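Local coordinates for mandelate racemase / muconate lactonizing enzyme family protein (Agrobacterium tumefaciens, PDB 4DXK) that probably catalyses a metal-dependent lyase or racemase reaction, as a member of the mandelate racemase subgroup of the enolase superfamily, at residues 51-56 with 66-71; 228-233 with 254-259; 332-337 with 367-372. All coordinates share one frame; numbering follows the deposited sequence.

Interaction 1 (51-56 with 66-71); sequences PRVIGR and QDLVGY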
ATOM      1  N   PRO A  51     -39.768   2.647  25.145  1.00 10.65           N
ATOM      2  CA  PRO A  51     -39.828   4.048  25.588  1.00 11.69           C
ATOM      3  C   PRO A  51     -39.391   5.039  24.510  1.00 11.68           C
ATOM      4  O   PRO A  51     -39.754   6.218  24.595  1.00 14.23           O
ATOM      5  CB  PRO A  51     -38.871   4.089  26.789  1.00 14.96           C
ATOM      6  CG  PRO A  51     -37.984   2.905  26.623  1.00 19.36           C
ATOM      7  CD  PRO A  51     -38.830   1.853  25.961  1.00 12.98           C
ATOM      8  N   ARG A  52     -38.640   4.581  23.511  1.00 10.54           N
ATOM      9  CA  ARG A  52     -38.177   5.457  22.448  1.00 11.38           C
ATOM     10  C   ARG A  52     -39.136   5.574  21.270  1.00 13.71           C
ATOM     11  O   ARG A  52     -39.007   6.496  20.461  1.00 15.93           O
ATOM     12  CB  ARG A  52     -36.815   4.996  21.939  1.00 12.95           C
ATOM     13  CG  ARG A  52     -35.712   5.275  22.929  1.00 12.39           C
ATOM     14  CD  ARG A  52     -34.412   4.592  22.552  1.00 13.82           C
ATOM     15  NE  ARG A  52     -33.338   4.990  23.459  1.00 16.62           N
ATOM     16  CZ  ARG A  52     -33.197   4.536  24.698  1.00 17.35           C
ATOM     17  NH1 ARG A  52     -34.049   3.649  25.192  1.00 18.60           N
ATOM     18  NH2 ARG A  52     -32.189   4.966  25.451  1.00 22.30           N
ATOM     19  N   VAL A  53     -40.086   4.651  21.144  1.00 10.46           N
ATOM     20  CA  VAL A  53     -40.915   4.649  19.935  1.00 10.29           C
ATOM     21  C   VAL A  53     -42.420   4.810  20.154  1.00 11.20           C
ATOM     22  O   VAL A  53     -43.129   5.157  19.214  1.00 12.07           O
ATOM     23  CB  VAL A  53     -40.656   3.413  19.043  1.00 11.17           C
ATOM     24  CG1 VAL A  53     -39.169   3.266  18.754  1.00 10.79           C
ATOM     25  CG2 VAL A  53     -41.223   2.151  19.683  1.00 11.10           C
ATOM     26  N   ILE A  54     -42.925   4.547  21.355  1.00 11.49           N
ATOM     27  CA  ILE A  54     -44.344   4.792  21.603  1.00 12.32           C
ATOM     28  C   ILE A  54     -44.618   6.274  21.388  1.00 12.76           C
ATOM     29  O   ILE A  54     -43.909   7.129  21.935  1.00 13.14           O
ATOM     30  CB  ILE A  54     -44.777   4.395  23.031  1.00 14.14           C
ATOM     31  CG1 ILE A  54     -44.546   2.905  23.273  1.00 22.23           C
ATOM     32  CG2 ILE A  54     -46.243   4.773  23.283  1.00 16.73           C
ATOM     33  CD1 ILE A  54     -45.366   2.012  22.384  1.00 19.60           C
ATOM     34  N   GLY A  55     -45.633   6.572  20.582  1.00 10.85           N
ATOM     35  CA  GLY A  55     -45.986   7.946  20.276  1.00 11.84           C
ATOM     36  C   GLY A  55     -45.340   8.474  19.005  1.00 11.70           C
ATOM     37  O   GLY A  55     -45.692   9.559  18.542  1.00 14.13           O
ATOM     38  N   ARG A  56     -44.398   7.719  18.435  1.00 10.58           N
ATOM     39  CA  ARG A  56     -43.667   8.161  17.244  1.00 10.89           C
ATOM     40  C   ARG A  56     -44.374   7.774  15.946  1.00 10.76           C
ATOM     41  O   ARG A  56     -45.133   6.800  15.899  1.00 10.90           O
ATOM     42  CB  ARG A  56     -42.258   7.571  17.244  1.00 11.99           C
ATOM     43  CG  ARG A  56     -41.367   8.073  18.376  1.00 13.88           C
ATOM     44  CD  ARG A  56     -40.792   9.445  18.051  1.00 15.47           C
ATOM     45  NE  ARG A  56     -40.062   9.398  16.784  1.00 14.77           N
ATOM     46  CZ  ARG A  56     -38.754   9.186  16.661  1.00 12.78           C
ATOM     47  NH1 ARG A  56     -37.980   9.037  17.734  1.00 16.67           N
ATOM     48  NH2 ARG A  56     -38.208   9.140  15.451  1.00 13.38           N
ATOM     49  N   GLN A  66     -32.078   5.140  12.753  1.00  9.89           N
ATOM     50  CA  GLN A  66     -31.007   5.948  13.324  1.00 10.31           C
ATOM     51  C   GLN A  66     -31.188   6.104  14.831  1.00 10.69           C
ATOM     52  O   GLN A  66     -30.222   5.984  15.602  1.00 11.90           O
ATOM     53  CB  GLN A  66     -31.010   7.316  12.644  1.00 13.82           C
ATOM     54  CG  GLN A  66     -29.820   8.228  12.929  1.00 17.41           C
ATOM     55  CD  GLN A  66     -29.976   9.565  12.214  1.00 18.55           C
ATOM     56  OE1 GLN A  66     -31.000   9.818  11.575  1.00 22.98           O
ATOM     57  NE2 GLN A  66     -28.970  10.422  12.325  1.00 27.88           N
ATOM     58  N   ASP A  67     -32.419   6.361  15.261  1.00 10.62           N
ATOM     59  CA  ASP A  67     -32.705   6.627  16.668  1.00 11.93           C
ATOM     60  C   ASP A  67     -32.500   5.412  17.575  1.00 12.05           C
ATOM     61  O   ASP A  67     -32.383   5.570  18.796  1.00 13.38           O
ATOM     62  CB  ASP A  67     -34.129   7.173  16.845  1.00 11.37           C
ATOM     63  CG  ASP A  67     -34.281   8.603  16.360  1.00 14.21           C
ATOM     64  OD1 ASP A  67     -33.256   9.278  16.170  1.00 16.18           O
ATOM     65  OD2 ASP A  67     -35.439   9.048  16.192  1.00 14.74           O
ATOM     66  N   LEU A  68     -32.471   4.209  16.998  1.00  9.38           N
ATOM     67  CA  LEU A  68     -32.297   2.992  17.795  1.00  9.55           C
ATOM     68  C   LEU A  68     -30.860   2.468  17.808  1.00  8.71           C
ATOM     69  O   LEU A  68     -30.570   1.504  18.513  1.00  9.26           O
ATOM     70  CB  LEU A  68     -33.274   1.896  17.352  1.00  9.59           C
ATOM     71  CG  LEU A  68     -34.753   2.211  17.595  1.00  9.12           C
ATOM     72  CD1 LEU A  68     -35.609   1.057  17.104  1.00 12.38           C
ATOM     73  CD2 LEU A  68     -35.025   2.490  19.074  1.00 10.92           C
ATOM     74  N   VAL A  69     -29.964   3.075  17.032  1.00  8.74           N
ATOM     75  CA  VAL A  69     -28.560   2.672  17.087  1.00  8.78           C
ATOM     76  C   VAL A  69     -28.020   2.917  18.495  1.00  9.21           C
ATOM     77  O   VAL A  69     -28.161   4.006  19.042  1.00  9.95           O
ATOM     78  CB  VAL A  69     -27.705   3.425  16.059  1.00  9.49           C
ATOM     79  CG1 VAL A  69     -26.236   3.095  16.257  1.00 11.41           C
ATOM     80  CG2 VAL A  69     -28.142   3.088  14.622  1.00 10.88           C
ATOM     81  N   GLY A  70     -27.415   1.898  19.087  1.00  8.78           N
ATOM     82  CA  GLY A  70     -26.956   2.000  20.459  1.00  9.74           C
ATOM     83  C   GLY A  70     -25.596   2.643  20.602  1.00  8.11           C
ATOM     84  O   GLY A  70     -24.764   2.584  19.701  1.00  9.34           O
ATOM     85  N   TYR A  71     -25.366   3.268  21.748  1.00  9.11           N
ATOM     86  CA  TYR A  71     -24.034   3.702  22.129  1.00  8.40           C
ATOM     87  C   TYR A  71     -23.099   2.494  22.211  1.00  8.00           C
ATOM     88  O   TYR A  71     -21.921   2.572  21.856  1.00  8.47           O
ATOM     89  CB  TYR A  71     -24.106   4.420  23.479  1.00 10.49           C
ATOM     90  CG  TYR A  71     -22.780   4.933  23.951  1.00 10.32           C
ATOM     91  CD1 TYR A  71     -22.165   6.005  23.315  1.00 15.89           C
ATOM     92  CD2 TYR A  71     -22.141   4.356  25.038  1.00 10.80           C
ATOM     93  CE1 TYR A  71     -20.948   6.483  23.751  1.00 17.05           C
ATOM     94  CE2 TYR A  71     -20.918   4.830  25.483  1.00 13.08           C
ATOM     95  CZ  TYR A  71     -20.329   5.889  24.825  1.00 13.34           C
ATOM     96  OH  TYR A  71     -19.116   6.377  25.258  1.00 18.30           O
TER
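R52 and L68 mark the closest approach of the two backbones, CA to CA 7.9 Å, with R52 on helix 38-53 and L68 on helix 61-68. After helix 38-53 a type II beta turn runs from V53 to R56, and this brings R56 round to face D67. The R56 guanidinium meets the carboxylate edge-on, with the two planes 71° apart. NH1 and NH2 of R56 both bond OD2 of D67, at 3.0 and 2.9 Å, in an end-on salt bridge. NH2 comes nearly along the C-O bond of D67, and NH1 from the anti side, 31° out of the carboxylate plane. Bends at chi2 (-80°) and chi3 place the group there. OD1 of D67 pairs with R184 of the second subunit. Beside the bridge, L68 CD2 touches V53 CG1 at 4.2 Å and R52 CD at 4.1 Å. The R52 guanidinium is held by Y48, through its carbonyl O and a cation-pi contact. The end of helix 38-53 and the turn after it thus meet the end of helix 61-68 in the N-terminal capping domain of the enolase superfamily. Next to it, Y71 hydrogen-bonds E268, a sodium-site residue, in the second subunit.

Interaction 2 (228-233 with 254-259); sequences QIAKAL and TRYAAV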
ATOM      1  N   GLN A 228      -6.420 -24.748   4.283  1.00  9.61           N
ATOM      2  CA  GLN A 228      -6.140 -26.134   3.924  1.00 10.92           C
ATOM      3  C   GLN A 228      -7.382 -26.802   3.327  1.00 10.46           C
ATOM      4  O   GLN A 228      -7.313 -27.475   2.293  1.00 12.03           O
ATOM      5  CB  GLN A 228      -5.694 -26.875   5.184  1.00 11.29           C
ATOM      6  CG  GLN A 228      -5.363 -28.339   4.990  1.00 13.67           C
ATOM      7  CD  GLN A 228      -5.036 -29.016   6.303  1.00 13.28           C
ATOM      8  OE1 GLN A 228      -4.967 -28.373   7.349  1.00 14.43           O
ATOM      9  NE2 GLN A 228      -4.827 -30.325   6.256  1.00 17.20           N
ATOM     10  N   ILE A 229      -8.519 -26.610   3.987  1.00 10.23           N
ATOM     11  CA  ILE A 229      -9.788 -27.152   3.513  1.00 10.26           C
ATOM     12  C   ILE A 229     -10.192 -26.541   2.171  1.00  9.95           C
ATOM     13  O   ILE A 229     -10.629 -27.255   1.257  1.00 10.68           O
ATOM     14  CB  ILE A 229     -10.907 -26.949   4.564  1.00  9.31           C
ATOM     15  CG1 ILE A 229     -10.622 -27.768   5.827  1.00 10.38           C
ATOM     16  CG2 ILE A 229     -12.277 -27.276   3.973  1.00 11.64           C
ATOM     17  CD1 ILE A 229     -11.472 -27.367   7.018  1.00 11.83           C
ATOM     18  N   ALA A 230     -10.038 -25.222   2.052  1.00  9.68           N
ATOM     19  CA  ALA A 230     -10.391 -24.521   0.821  1.00  9.74           C
ATOM     20  C   ALA A 230      -9.643 -25.124  -0.364  1.00 10.16           C
ATOM     21  O   ALA A 230     -10.242 -25.421  -1.401  1.00 11.16           O
ATOM     22  CB  ALA A 230     -10.088 -23.038   0.937  1.00 11.00           C
ATOM     23  N   LYS A 231      -8.332 -25.291  -0.219  1.00 10.78           N
ATOM     24  CA  LYS A 231      -7.528 -25.870  -1.296  1.00 11.32           C
ATOM     25  C   LYS A 231      -7.993 -27.281  -1.645  1.00 11.99           C
ATOM     26  O   LYS A 231      -8.099 -27.644  -2.826  1.00 12.24           O
ATOM     27  CB  LYS A 231      -6.045 -25.880  -0.928  1.00 13.36           C
ATOM     28  CG  LYS A 231      -5.451 -24.491  -0.791  1.00 15.25           C
ATOM     29  CD  LYS A 231      -3.930 -24.515  -0.743  1.00 26.53           C
ATOM     30  CE  LYS A 231      -3.416 -25.269   0.463  1.00 33.50           C
ATOM     31  NZ  LYS A 231      -1.931 -25.468   0.406  1.00 31.87           N
ATOM     32  N   ALA A 232      -8.305 -28.070  -0.623  1.00 11.13           N
ATOM     33  CA  ALA A 232      -8.737 -29.449  -0.831  1.00 11.99           C
ATOM     34  C   ALA A 232     -10.075 -29.542  -1.568  1.00 12.24           C
ATOM     35  O   ALA A 232     -10.391 -30.581  -2.159  1.00 12.78           O
ATOM     36  CB  ALA A 232      -8.815 -30.183   0.502  1.00 13.09           C
ATOM     37  N   LEU A 233     -10.866 -28.475  -1.530  1.00 11.67           N
ATOM     38  CA  LEU A 233     -12.169 -28.483  -2.189  1.00 11.13           C
ATOM     39  C   LEU A 233     -12.095 -28.194  -3.682  1.00 11.64           C
ATOM     40  O   LEU A 233     -13.096 -28.332  -4.387  1.00 12.45           O
ATOM     41  CB  LEU A 233     -13.120 -27.490  -1.516  1.00 11.87           C
ATOM     42  CG  LEU A 233     -13.703 -27.996  -0.199  1.00 10.64           C
ATOM     43  CD1 LEU A 233     -14.251 -26.854   0.635  1.00 11.41           C
ATOM     44  CD2 LEU A 233     -14.794 -29.029  -0.467  1.00 12.71           C
ATOM     45  N   THR A 254      -8.302 -11.694   3.371  1.00 10.30           N
ATOM     46  CA  THR A 254      -7.474 -11.505   2.179  1.00 11.90           C
ATOM     47  C   THR A 254      -6.592 -12.721   1.910  1.00 13.62           C
ATOM     48  O   THR A 254      -6.403 -13.145   0.766  1.00 16.30           O
ATOM     49  CB  THR A 254      -6.630 -10.221   2.255  1.00 15.92           C
ATOM     50  OG1 THR A 254      -5.630 -10.356   3.270  1.00 18.38           O
ATOM     51  CG2 THR A 254      -7.521  -9.039   2.575  1.00 16.36           C
ATOM     52  N   ARG A 255      -6.070 -13.313   2.969  1.00 12.03           N
ATOM     53  CA  ARG A 255      -5.253 -14.496   2.785  1.00 14.18           C
ATOM     54  C   ARG A 255      -6.069 -15.701   2.371  1.00 14.43           C
ATOM     55  O   ARG A 255      -5.612 -16.522   1.573  1.00 15.82           O
ATOM     56  CB  ARG A 255      -4.484 -14.789   4.046  1.00 16.52           C
ATOM     57  CG  ARG A 255      -3.494 -13.691   4.317  1.00 23.93           C
ATOM     58  CD  ARG A 255      -2.704 -13.982   5.527  1.00 20.05           C
ATOM     59  NE  ARG A 255      -1.949 -15.223   5.402  1.00 15.58           N
ATOM     60  CZ  ARG A 255      -1.197 -15.690   6.388  1.00 14.81           C
ATOM     61  NH1 ARG A 255      -1.137 -15.012   7.523  1.00 13.55           N
ATOM     62  NH2 ARG A 255      -0.523 -16.823   6.245  1.00 16.92           N
ATOM     63  N   TYR A 256      -7.285 -15.804   2.901  1.00 10.90           N
ATOM     64  CA  TYR A 256      -8.166 -16.890   2.518  1.00 11.17           C
ATOM     65  C   TYR A 256      -8.508 -16.784   1.035  1.00 10.26           C
ATOM     66  O   TYR A 256      -8.449 -17.773   0.299  1.00 11.31           O
ATOM     67  CB  TYR A 256      -9.436 -16.861   3.368  1.00  9.01           C
ATOM     68  CG  TYR A 256     -10.340 -18.032   3.074  1.00  8.81           C
ATOM     69  CD1 TYR A 256     -10.185 -19.237   3.740  1.00  9.25           C
ATOM     70  CD2 TYR A 256     -11.334 -17.940   2.110  1.00  9.42           C
ATOM     71  CE1 TYR A 256     -11.000 -20.325   3.457  1.00  9.42           C
ATOM     72  CE2 TYR A 256     -12.152 -19.023   1.818  1.00  9.58           C
ATOM     73  CZ  TYR A 256     -11.989 -20.207   2.501  1.00  8.02           C
ATOM     74  OH  TYR A 256     -12.803 -21.279   2.208  1.00  9.28           O
ATOM     75  N   ALA A 257      -8.868 -15.589   0.590  1.00 11.09           N
ATOM     76  CA  ALA A 257      -9.249 -15.387  -0.806  1.00 12.18           C
ATOM     77  C   ALA A 257      -8.092 -15.686  -1.758  1.00 16.38           C
ATOM     78  O   ALA A 257      -8.316 -16.055  -2.914  1.00 17.22           O
ATOM     79  CB  ALA A 257      -9.759 -13.969  -1.017  1.00 13.47           C
ATOM     80  N   ALA A 258      -6.865 -15.550  -1.268  1.00 15.57           N
ATOM     81  CA  ALA A 258      -5.675 -15.800  -2.078  1.00 18.53           C
ATOM     82  C   ALA A 258      -5.538 -17.263  -2.485  1.00 19.19           C
ATOM     83  O   ALA A 258      -4.895 -17.571  -3.495  1.00 22.82           O
ATOM     84  CB  ALA A 258      -4.427 -15.340  -1.341  1.00 22.52           C
ATOM     85  N   VAL A 259      -6.117 -18.167  -1.701  1.00 13.66           N
ATOM     86  CA  VAL A 259      -6.000 -19.589  -2.002  1.00 13.79           C
ATOM     87  C   VAL A 259      -7.330 -20.285  -2.295  1.00 13.32           C
ATOM     88  O   VAL A 259      -7.336 -21.415  -2.774  1.00 14.62           O
ATOM     89  CB  VAL A 259      -5.282 -20.364  -0.876  1.00 16.92           C
ATOM     90  CG1 VAL A 259      -3.904 -19.782  -0.616  1.00 22.49           C
ATOM     91  CG2 VAL A 259      -6.114 -20.361   0.396  1.00 18.85           C
TER
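Y256 reaches across from helix 253-259 to A230 on helix 223-232. Its CB leaves the helix without pointing straight at the other segment. CG stands anti to the backbone N (chi1 -176°), and this carries the ring over the gap. CG and the two CD atoms do not reach A230. CD1 of Y256 is still 4.7 Å from A230 CB. Contact begins one atom further on: CE1 of Y256 is 3.8 Å from A230 CB, and CZ of Y256 is at the same distance from that methyl. The methyl meets the ring obliquely, near its hydroxyl end. OH of Y256 comes nearest, 3.5 Å from A230 CB. A methyl offers no hydrogen bond, so this is van der Waals contact; the hydroxyl bonds ND1 of H241. The hydroxyl thus has a polar partner in H241 and also lies against the methyl, together with CE1 and CZ.

A second contact lies closer to the surface. K231 CG sits 4.1 Å from V259 CB and 4.1 Å from V259 O. The two side chains pass at a slant. Only the aliphatic root of the lysine is used here. These two residues also give the shortest backbone spacing, 6.5 Å between the CA atoms of K231 and V259. No hydrogen bond links the segments.

This is helix-to-helix packing on the outside of the barrel of the C-terminal domain. Y256 also packs on A226 and M227 of helix 223-232, on P244, and on I264 of strand 264-266. H241 belongs to strand 240-242, next to strand 264-266 in the parallel sheet. The ring therefore lies between the two helices and these strands.

Interaction 3 (332-337 with 367-372); sequences LSLNAP and MITVPP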
ATOM      1  N   LEU A 332     -36.987  -8.334  -0.548  1.00  8.01           N
ATOM      2  CA  LEU A 332     -35.695  -7.729  -0.863  1.00  7.64           C
ATOM      3  C   LEU A 332     -35.054  -8.346  -2.105  1.00  7.30           C
ATOM      4  O   LEU A 332     -34.540  -7.633  -2.972  1.00  8.58           O
ATOM      5  CB  LEU A 332     -34.759  -7.850   0.329  1.00  9.20           C
ATOM      6  CG  LEU A 332     -33.328  -7.344   0.117  1.00  9.08           C
ATOM      7  CD1 LEU A 332     -33.284  -5.856  -0.213  1.00 11.79           C
ATOM      8  CD2 LEU A 332     -32.472  -7.656   1.340  1.00 11.07           C
ATOM      9  N   SER A 333     -35.134  -9.664  -2.210  1.00  7.79           N
ATOM     10  CA  SER A 333     -34.561 -10.380  -3.341  1.00  8.73           C
ATOM     11  C   SER A 333     -35.289 -10.129  -4.656  1.00  8.80           C
ATOM     12  O   SER A 333     -34.688 -10.281  -5.709  1.00  9.64           O
ATOM     13  CB  SER A 333     -34.519 -11.877  -3.045  1.00  8.89           C
ATOM     14  OG  SER A 333     -33.552 -12.150  -2.049  1.00  9.50           O
ATOM     15  N   LEU A 334     -36.572  -9.773  -4.613  1.00  7.91           N
ATOM     16  CA  LEU A 334     -37.277  -9.437  -5.845  1.00  8.54           C
ATOM     17  C   LEU A 334     -36.962  -8.014  -6.284  1.00  7.65           C
ATOM     18  O   LEU A 334     -37.036  -7.690  -7.468  1.00  9.03           O
ATOM     19  CB  LEU A 334     -38.790  -9.626  -5.696  1.00  8.92           C
ATOM     20  CG  LEU A 334     -39.230 -11.059  -5.388  1.00  9.30           C
ATOM     21  CD1 LEU A 334     -40.743 -11.143  -5.450  1.00 11.34           C
ATOM     22  CD2 LEU A 334     -38.618 -12.089  -6.311  1.00 10.93           C
ATOM     23  N   ASN A 335     -36.613  -7.151  -5.338  1.00  8.20           N
ATOM     24  CA  ASN A 335     -36.260  -5.782  -5.673  1.00  8.47           C
ATOM     25  C   ASN A 335     -34.797  -5.589  -6.084  1.00  7.45           C
ATOM     26  O   ASN A 335     -34.506  -4.962  -7.096  1.00  7.87           O
ATOM     27  CB  ASN A 335     -36.562  -4.826  -4.520  1.00  9.35           C
ATOM     28  CG  ASN A 335     -35.883  -3.502  -4.708  1.00  9.70           C
ATOM     29  OD1 ASN A 335     -34.840  -3.233  -4.088  1.00 10.89           O
ATOM     30  ND2 ASN A 335     -36.406  -2.697  -5.616  1.00  9.96           N
ATOM     31  N   ALA A 336     -33.867  -6.088  -5.279  1.00  8.28           N
ATOM     32  CA  ALA A 336     -32.463  -5.739  -5.469  1.00  7.98           C
ATOM     33  C   ALA A 336     -31.953  -6.305  -6.783  1.00  7.87           C
ATOM     34  O   ALA A 336     -31.973  -7.511  -6.972  1.00  8.56           O
ATOM     35  CB  ALA A 336     -31.631  -6.254  -4.318  1.00  9.92           C
ATOM     36  N   PRO A 337     -31.480  -5.447  -7.702  1.00  8.44           N
ATOM     37  CA  PRO A 337     -31.037  -5.999  -8.986  1.00  9.59           C
ATOM     38  C   PRO A 337     -29.926  -7.035  -8.856  1.00  8.76           C
ATOM     39  O   PRO A 337     -29.850  -7.955  -9.670  1.00  9.57           O
ATOM     40  CB  PRO A 337     -30.568  -4.757  -9.756  1.00 11.46           C
ATOM     41  CG  PRO A 337     -31.467  -3.676  -9.229  1.00 11.60           C
ATOM     42  CD  PRO A 337     -31.568  -3.975  -7.743  1.00  9.56           C
ATOM     43  N   MET A 367     -38.113 -21.742  -8.041  1.00 15.01           N
ATOM     44  CA  MET A 367     -38.175 -20.286  -7.943  1.00 12.99           C
ATOM     45  C   MET A 367     -39.132 -19.892  -6.836  1.00 13.00           C
ATOM     46  O   MET A 367     -40.187 -20.500  -6.685  1.00 16.47           O
ATOM     47  CB  MET A 367     -38.672 -19.679  -9.254  1.00 17.26           C
ATOM     48  CG  MET A 367     -37.984 -20.216 -10.493  1.00 16.69           C
ATOM     49  SD  MET A 367     -36.273 -19.688 -10.614  1.00 21.34           S
ATOM     50  CE  MET A 367     -36.462 -17.966 -11.059  1.00 20.88           C
ATOM     51  N   ILE A 368     -38.776 -18.865  -6.076  1.00 11.89           N
ATOM     52  CA  ILE A 368     -39.609 -18.404  -4.969  1.00 12.37           C
ATOM     53  C   ILE A 368     -40.134 -16.996  -5.238  1.00 11.98           C
ATOM     54  O   ILE A 368     -39.454 -16.172  -5.866  1.00 12.84           O
ATOM     55  CB  ILE A 368     -38.833 -18.488  -3.624  1.00 11.03           C
ATOM     56  CG1 ILE A 368     -39.742 -18.204  -2.423  1.00 13.74           C
ATOM     57  CG2 ILE A 368     -37.622 -17.556  -3.625  1.00 12.93           C
ATOM     58  CD1 ILE A 368     -39.105 -18.586  -1.090  1.00 14.14           C
ATOM     59  N   THR A 369     -41.358 -16.733  -4.791  1.00 11.47           N
ATOM     60  CA  THR A 369     -41.926 -15.394  -4.874  1.00 12.61           C
ATOM     61  C   THR A 369     -42.688 -15.053  -3.598  1.00 11.44           C
ATOM     62  O   THR A 369     -42.910 -15.922  -2.754  1.00 12.21           O
ATOM     63  CB  THR A 369     -42.822 -15.234  -6.115  1.00 12.21           C
ATOM     64  OG1 THR A 369     -43.098 -13.843  -6.324  1.00 13.96           O
ATOM     65  CG2 THR A 369     -44.126 -16.003  -5.953  1.00 14.29           C
ATOM     66  N   VAL A 370     -43.074 -13.789  -3.450  1.00 10.61           N
ATOM     67  CA  VAL A 370     -43.774 -13.344  -2.249  1.00 11.16           C
ATOM     68  C   VAL A 370     -45.249 -13.748  -2.249  1.00 11.04           C
ATOM     69  O   VAL A 370     -45.851 -13.942  -3.309  1.00 11.63           O
ATOM     70  CB  VAL A 370     -43.678 -11.812  -2.078  1.00  9.74           C
ATOM     71  CG1 VAL A 370     -42.226 -11.397  -1.866  1.00 12.58           C
ATOM     72  CG2 VAL A 370     -44.272 -11.086  -3.282  1.00 12.50           C
ATOM     73  N   PRO A 371     -45.852 -13.891  -1.054  1.00 11.27           N
ATOM     74  CA  PRO A 371     -47.310 -13.995  -1.025  1.00 11.80           C
ATOM     75  C   PRO A 371     -47.900 -12.660  -1.468  1.00 11.62           C
ATOM     76  O   PRO A 371     -47.257 -11.622  -1.324  1.00 12.47           O
ATOM     77  CB  PRO A 371     -47.620 -14.252   0.451  1.00 12.76           C
ATOM     78  CG  PRO A 371     -46.483 -13.656   1.189  1.00 13.66           C
ATOM     79  CD  PRO A 371     -45.270 -13.792   0.297  1.00 12.71           C
ATOM     80  N   PRO A 372     -49.119 -12.680  -2.016  1.00 13.52           N
ATOM     81  CA  PRO A 372     -49.722 -11.438  -2.517  1.00 14.04           C
ATOM     82  C   PRO A 372     -50.173 -10.503  -1.395  1.00 14.08           C
ATOM     83  O   PRO A 372     -50.432 -10.935  -0.266  1.00 15.65           O
ATOM     84  CB  PRO A 372     -50.945 -11.937  -3.294  1.00 15.46           C
ATOM     85  CG  PRO A 372     -51.321 -13.209  -2.593  1.00 16.94           C
ATOM     86  CD  PRO A 372     -49.999 -13.843  -2.219  1.00 14.32           C
TER
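L334 meets T369 and V370 with branched, non-planar groups, so no aromatic ring has a face or an edge in this contact. A flat group that takes part is the peptide carbonyl of I368, whose O lies 4.2 Å from CD2 of L334. That methyl comes to the oxygen end of the group and is not a hydrogen-bond donor. The contact joins helix 323-335 to strand 367-369 in the C-terminal domain, whose parallel strands and outer helices form the alpha/beta barrel of the enolase superfamily. Strand 367-369 belongs to a separate mixed sheet, where it runs antiparallel to strand 115-118 and to strand 362-364.

L334 is buried and directs its CB at the strand. With CG opposite the carbonyl carbon (chi1 -62°) and chi2 extended at -172°, its methyls are carried to the strand. The two methyls then divide the work. CD2 only loosely approaches the I368 carbonyl O, and CD1 lies against both T369 OG1 and the V370 methyls. V370 offers CG1 at 3.9 Å and CG2 at 4.1 Å to CD1 of L334. The L334 and V370 side chains lie alongside each other, pointing opposite ways. The nearest CA atoms, of L334 and T369, are 7.6 Å apart, and the leucine side chain spans the interval.

Neighbouring residues complete the surroundings. L334 also packs on F110 and R112, and its backbone bonds that of R112. V370 leans on T330 and H331, about one helical turn back on the same helix as L334. N335 ND2 binds the carbonyl of G109 and D62 of the third subunit.

The hydroxyl of T369 is bonded to the O of R113, yet its OG1 still touches L334 CD1 at 3.7 Å.

In the fold
The three contacts come in series along the chain, and none touches another. Interaction 1 lies in the N-terminal capping domain. Interactions 2 and 3 lie in the C-terminal barrel domain. The centres of interaction 1 and interaction 2 are 43 Å apart. Those of interaction 2 and interaction 3 are 33 Å apart, and those of interaction 1 and interaction 3 are 29 Å apart. Interaction 2 pairs two outer helices of the barrel, while interaction 3 ties a later helix to the mixed sheet. The assembly brings distant parts together: Q66 of interaction 1 packs on P337 of the third subunit, a residue of segment 332-337. Each contact lies near an interface of the eight-chain assembly.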